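Local coordinates for protein ribosomal RNA methyltransferase, putative (Plasmodium falciparum, PDB 2PLW) that probably methylates ribosomal RNA at the 2'-O of a uridine, using the bound S-adenosylmethionine as methyl donor, at residues K106-A115 with Q142-K153. Numbering follows the deposited sequence.
With SAM (S-adenosylmethionine), chain C.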
loop_
_atom_site.group_PDB
_atom_site.type_symbol
_atom_site.label_atom_id
_atom_site.label_comp_id
_atom_site.label_asym_id
_atom_site.label_seq_id
_atom_site.Cartn_x
_atom_site.Cartn_y
_atom_site.Cartn_z
ATOM N N LYS A 106 -12.327 -8.375 4.564
ATOM C CA LYS A 106 -11.556 -7.190 4.229
ATOM C C LYS A 106 -10.073 -7.415 4.576
ATOM O O LYS A 106 -9.685 -8.492 5.013
ATOM C CB LYS A 106 -12.164 -5.933 4.859
ATOM C CG LYS A 106 -13.487 -5.529 4.171
ATOM C CD LYS A 106 -13.882 -4.131 4.527
ATOM C CE LYS A 106 -15.222 -3.765 3.958
ATOM N NZ LYS A 106 -15.559 -2.386 4.273
ATOM N N ILE A 107 -9.251 -6.420 4.283
ATOM C CA ILE A 107 -7.820 -6.570 4.242
ATOM C C ILE A 107 -7.244 -5.862 5.470
ATOM O O ILE A 107 -7.547 -4.720 5.697
ATOM C CB ILE A 107 -7.258 -5.906 2.941
ATOM C CG1 ILE A 107 -7.888 -6.565 1.702
ATOM C CG2 ILE A 107 -5.734 -6.023 2.870
ATOM C CD1 ILE A 107 -7.355 -6.041 0.422
ATOM N N ASP A 108 -6.417 -6.541 6.250
ATOM C CA ASP A 108 -5.907 -5.961 7.488
ATOM C C ASP A 108 -4.775 -4.950 7.364
ATOM O O ASP A 108 -4.657 -4.036 8.197
ATOM C CB ASP A 108 -5.477 -7.084 8.423
ATOM C CG ASP A 108 -6.601 -8.031 8.714
ATOM O OD1 ASP A 108 -7.527 -7.619 9.424
ATOM O OD2 ASP A 108 -6.600 -9.161 8.177
ATOM N N ILE A 109 -3.921 -5.149 6.365
ATOM C CA ILE A 109 -2.766 -4.310 6.156
ATOM C C ILE A 109 -2.673 -4.010 4.681
ATOM O O ILE A 109 -2.610 -4.936 3.850
ATOM C CB ILE A 109 -1.453 -4.997 6.631
ATOM C CG1 ILE A 109 -1.571 -5.435 8.090
ATOM C CG2 ILE A 109 -0.276 -4.070 6.412
ATOM C CD1 ILE A 109 -0.482 -6.467 8.523
ATOM N N ILE A 110 -2.736 -2.727 4.356
ATOM C CA ILE A 110 -2.596 -2.322 2.966
ATOM C C ILE A 110 -1.365 -1.434 2.870
ATOM O O ILE A 110 -1.291 -0.399 3.516
ATOM C CB ILE A 110 -3.860 -1.618 2.446
ATOM C CG1 ILE A 110 -5.039 -2.599 2.411
ATOM C CG2 ILE A 110 -3.619 -1.063 1.024
ATOM C CD1 ILE A 110 -6.387 -1.895 2.049
ATOM N N LEU A 111 -0.418 -1.881 2.063
ATOM C CA LEU A 111 0.853 -1.190 1.856
ATOM C C LEU A 111 0.926 -0.718 0.407
ATOM O O LEU A 111 0.503 -1.424 -0.509
ATOM C CB LEU A 111 2.034 -2.134 2.113
ATOM C CG LEU A 111 2.020 -2.928 3.433
ATOM C CD1 LEU A 111 3.124 -3.991 3.503
ATOM C CD2 LEU A 111 2.121 -1.995 4.643
ATOM N N SER A 112 1.478 0.466 0.206
ATOM C CA SER A 112 1.760 0.919 -1.139
ATOM C C SER A 112 3.151 1.516 -1.245
ATOM O O SER A 112 3.475 2.503 -0.577
ATOM C CB SER A 112 0.718 1.931 -1.619
ATOM O OG SER A 112 1.152 2.507 -2.822
ATOM N N ASP A 113 3.950 0.898 -2.103
ATOM C CA ASP A 113 5.241 1.440 -2.516
ATOM C C ASP A 113 5.140 1.961 -3.956
ATOM O O ASP A 113 6.167 2.153 -4.624
ATOM C CB ASP A 113 6.314 0.342 -2.424
ATOM C CG ASP A 113 7.733 0.895 -2.463
ATOM O OD1 ASP A 113 7.950 1.997 -1.900
ATOM O OD2 ASP A 113 8.618 0.208 -3.042
ATOM N N ALA A 114 3.919 2.215 -4.443
ATOM C CA ALA A 114 3.728 2.691 -5.825
ATOM C C ALA A 114 4.223 4.132 -5.993
ATOM O O ALA A 114 4.230 4.909 -5.045
ATOM C CB ALA A 114 2.246 2.610 -6.236
ATOM N N ALA A 115 4.637 4.466 -7.212
ATOM C CA ALA A 115 5.025 5.835 -7.547
ATOM C C ALA A 115 4.734 6.095 -9.025
ATOM O O ALA A 115 4.674 5.164 -9.820
ATOM C CB ALA A 115 6.508 6.079 -7.219
ATOM N N GLN A 142 -12.256 1.153 0.566
ATOM C CA GLN A 142 -13.222 0.106 0.222
ATOM C C GLN A 142 -12.850 -1.222 0.820
ATOM O O GLN A 142 -13.738 -1.981 1.197
ATOM C CB GLN A 142 -13.329 -0.037 -1.304
ATOM C CG GLN A 142 -13.798 1.261 -2.005
ATOM C CD GLN A 142 -13.607 1.198 -3.516
ATOM O OE1 GLN A 142 -14.002 0.233 -4.162
ATOM N NE2 GLN A 142 -12.948 2.207 -4.068
ATOM N N TYR A 143 -11.543 -1.483 0.931
ATOM C CA TYR A 143 -11.047 -2.846 1.231
ATOM C C TYR A 143 -10.424 -3.029 2.608
ATOM O O TYR A 143 -10.237 -4.156 3.030
ATOM C CB TYR A 143 -10.080 -3.343 0.133
ATOM C CG TYR A 143 -10.856 -3.662 -1.132
ATOM C CD1 TYR A 143 -11.519 -4.872 -1.251
ATOM C CD2 TYR A 143 -10.946 -2.729 -2.164
ATOM C CE1 TYR A 143 -12.287 -5.171 -2.394
ATOM C CE2 TYR A 143 -11.725 -3.015 -3.333
ATOM C CZ TYR A 143 -12.372 -4.235 -3.418
ATOM O OH TYR A 143 -13.148 -4.574 -4.528
ATOM N N ILE A 144 -10.144 -1.933 3.297
ATOM C CA ILE A 144 -9.453 -2.016 4.578
ATOM C C ILE A 144 -10.423 -2.487 5.672
ATOM O O ILE A 144 -11.575 -2.044 5.728
ATOM C CB ILE A 144 -8.786 -0.672 4.983
ATOM C CG1 ILE A 144 -7.798 -0.889 6.138
ATOM C CG2 ILE A 144 -9.805 0.397 5.334
ATOM C CD1 ILE A 144 -6.526 -1.409 5.711
ATOM N N ASN A 145 -9.930 -3.384 6.519
ATOM C CA ASN A 145 -10.661 -3.860 7.688
ATOM C C ASN A 145 -10.635 -2.818 8.796
ATOM O O ASN A 145 -9.682 -2.051 8.913
ATOM C CB ASN A 145 -9.988 -5.110 8.222
ATOM C CG ASN A 145 -10.950 -6.072 8.845
ATOM O OD1 ASN A 145 -12.149 -5.813 8.976
ATOM N ND2 ASN A 145 -10.419 -7.212 9.270
ATOM N N ILE A 146 -11.695 -2.770 9.588
ATOM C CA ILE A 146 -11.706 -1.937 10.789
ATOM C C ILE A 146 -10.522 -2.369 11.620
ATOM O O ILE A 146 -10.235 -3.565 11.754
ATOM C CB ILE A 146 -13.008 -2.132 11.582
ATOM C CG1 ILE A 146 -14.212 -1.588 10.797
ATOM C CG2 ILE A 146 -12.900 -1.493 12.982
ATOM C CD1 ILE A 146 -14.164 -0.123 10.516
ATOM N N GLY A 147 -9.766 -1.387 12.085
ATOM C CA GLY A 147 -8.582 -1.694 12.897
ATOM C C GLY A 147 -7.339 -1.868 12.046
ATOM O O GLY A 147 -6.241 -2.061 12.567
ATOM N N GLY A 148 -7.509 -1.787 10.716
ATOM C CA GLY A 148 -6.434 -2.064 9.794
ATOM C C GLY A 148 -5.373 -0.948 9.709
ATOM O O GLY A 148 -5.612 0.197 10.149
ATOM N N THR A 149 -4.219 -1.337 9.167
ATOM C CA THR A 149 -3.047 -0.457 8.937
ATOM C C THR A 149 -2.896 -0.139 7.454
ATOM O O THR A 149 -3.045 -0.998 6.599
ATOM C CB THR A 149 -1.736 -1.133 9.460
ATOM O OG1 THR A 149 -1.843 -1.328 10.874
ATOM C CG2 THR A 149 -0.479 -0.304 9.169
ATOM N N TYR A 150 -2.570 1.108 7.161
ATOM C CA TYR A 150 -2.390 1.537 5.777
ATOM C C TYR A 150 -1.129 2.348 5.725
ATOM O O TYR A 150 -1.003 3.310 6.491
ATOM C CB TYR A 150 -3.573 2.408 5.395
ATOM C CG TYR A 150 -3.451 3.148 4.075
ATOM C CD1 TYR A 150 -3.074 2.466 2.904
ATOM C CD2 TYR A 150 -3.846 4.484 3.976
ATOM C CE1 TYR A 150 -3.019 3.132 1.647
ATOM C CE2 TYR A 150 -3.797 5.161 2.731
ATOM C CZ TYR A 150 -3.394 4.476 1.583
ATOM O OH TYR A 150 -3.336 5.120 0.359
ATOM N N ILE A 151 -0.206 1.960 4.848
ATOM C CA ILE A 151 1.045 2.711 4.648
ATOM C C ILE A 151 1.199 3.044 3.177
ATOM O O ILE A 151 1.106 2.181 2.316
ATOM C CB ILE A 151 2.273 1.933 5.178
ATOM C CG1 ILE A 151 2.030 1.595 6.645
ATOM C CG2 ILE A 151 3.510 2.811 5.007
ATOM C CD1 ILE A 151 3.165 0.827 7.295
ATOM N N VAL A 152 1.381 4.325 2.869
ATOM C CA VAL A 152 1.428 4.718 1.462
ATOM C C VAL A 152 2.573 5.694 1.223
ATOM O O VAL A 152 2.759 6.654 1.982
ATOM C CB VAL A 152 0.068 5.300 0.989
ATOM C CG1 VAL A 152 -0.370 6.499 1.845
ATOM C CG2 VAL A 152 0.089 5.645 -0.511
ATOM N N LYS A 153 3.332 5.426 0.167
ATOM C CA LYS A 153 4.424 6.328 -0.219
ATOM C C LYS A 153 3.926 7.521 -1.042
ATOM O O LYS A 153 2.977 7.407 -1.813
ATOM C CB LYS A 153 5.496 5.549 -0.993
ATOM C CG LYS A 153 6.790 6.330 -1.230
ATOM C CD LYS A 153 7.846 5.458 -1.913
ATOM C CE LYS A 153 7.514 4.979 -3.298
ATOM N NZ LYS A 153 8.573 4.040 -3.792
HETATM N N SAM C . 7.931 -2.458 -3.390
HETATM C CA SAM C . 8.406 -3.101 -4.662
HETATM C C SAM C . 9.405 -4.225 -4.386
HETATM O O SAM C . 9.935 -4.292 -3.276
HETATM O OXT SAM C . 9.685 -5.092 -5.223
HETATM C CB SAM C . 9.024 -2.031 -5.572
HETATM C CG SAM C . 7.901 -1.136 -6.094
HETATM S SD SAM C . 8.344 -0.083 -7.489
HETATM C CE SAM C . 9.421 1.066 -6.618
HETATM C "C5'" SAM C . 6.844 0.907 -7.722
HETATM C "C4'" SAM C . 5.782 0.117 -8.488
HETATM O "O4'" SAM C . 4.556 0.850 -8.426
HETATM C "C3'" SAM C . 6.078 -0.121 -9.989
HETATM O "O3'" SAM C . 6.305 -1.489 -10.253
HETATM C "C2'" SAM C . 4.817 0.386 -10.705
HETATM O "O2'" SAM C . 4.351 -0.397 -11.799
HETATM C "C1'" SAM C . 3.810 0.427 -9.570
HETATM N N9 SAM C . 2.661 1.314 -9.761
HETATM C C8 SAM C . 2.648 2.662 -10.053
HETATM N N7 SAM C . 1.365 3.079 -10.097
HETATM C C5 SAM C . 0.569 2.011 -9.830
HETATM C C6 SAM C . -0.814 1.848 -9.733
HETATM N N6 SAM C . -1.642 2.866 -9.923
HETATM N N1 SAM C . -1.342 0.618 -9.432
HETATM C C2 SAM C . -0.526 -0.478 -9.217
HETATM N N3 SAM C . 0.845 -0.320 -9.297
HETATM C C4 SAM C . 1.372 0.898 -9.615
HETATM O O HOH W 1 -13.505 -0.672 4.477
HETATM O O HOH W 2 -14.027 -2.105 7.268
HETATM O O HOH W 3 -15.842 0.064 3.024
HETATM O O HOH W 4 -7.418 -5.175 10.863
HETATM O O HOH W 5 2.406 4.892 -3.062
#
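The carboxylate of Asp113 lies between Lys153 and the S-adenosylmethionine. Lys153 NZ comes from above the carboxylate plane and forms a salt bridge to Asp113 OD1 at 2.9 Å. The other oxygen, Asp113 OD2, accepts a bond from the SAM amino group (SAM N) at 2.8 Å. The lysine chain bends at chi3 (64°), which brings NZ back to a second, longer bond with the carbonyl O of Asp113. Tyr190 OH is also hydrogen-bonded to OD1, giving the carboxylate a third partner. At the Tyr150 ring, Ile110 O sits at the edge near the ring plane, 3.4 Å from Tyr150 CD1. Ile110 CG2 touches the same CD1, and Tyr150 OH bonds Thr137. At the other end, Asn145 ND2 donates to Asp108 OD1 from its syn side, well out of the carboxylate plane, at 2.9 Å. The two planes are turned 49° apart, and Asp108 OD2 is taken by Ile25 N.

Between these ends, strands 109-112 and 148-153 run parallel, 3° apart. Bonds such as Ile110 N to Thr149 O (2.8 Å) and Ile151 N to Ile110 O alternate along them. Ile110 CD1 packs on Ile144 CD1 at 3.7 Å, while Leu111 and Ile151 lie side by side on the opposite face, by Phe19.

These are neighbouring central strands of the Rossmann-like sheet in the FtsJ-like methyltransferase domain, the part of the protein in this chain. Helix 122-143 joins them as a beta-alpha-beta crossover. Lys153 is the predicted proton acceptor. With NZ bonded to Asp113, it stands beside the donor methyl, consistent with a role in methyl transfer.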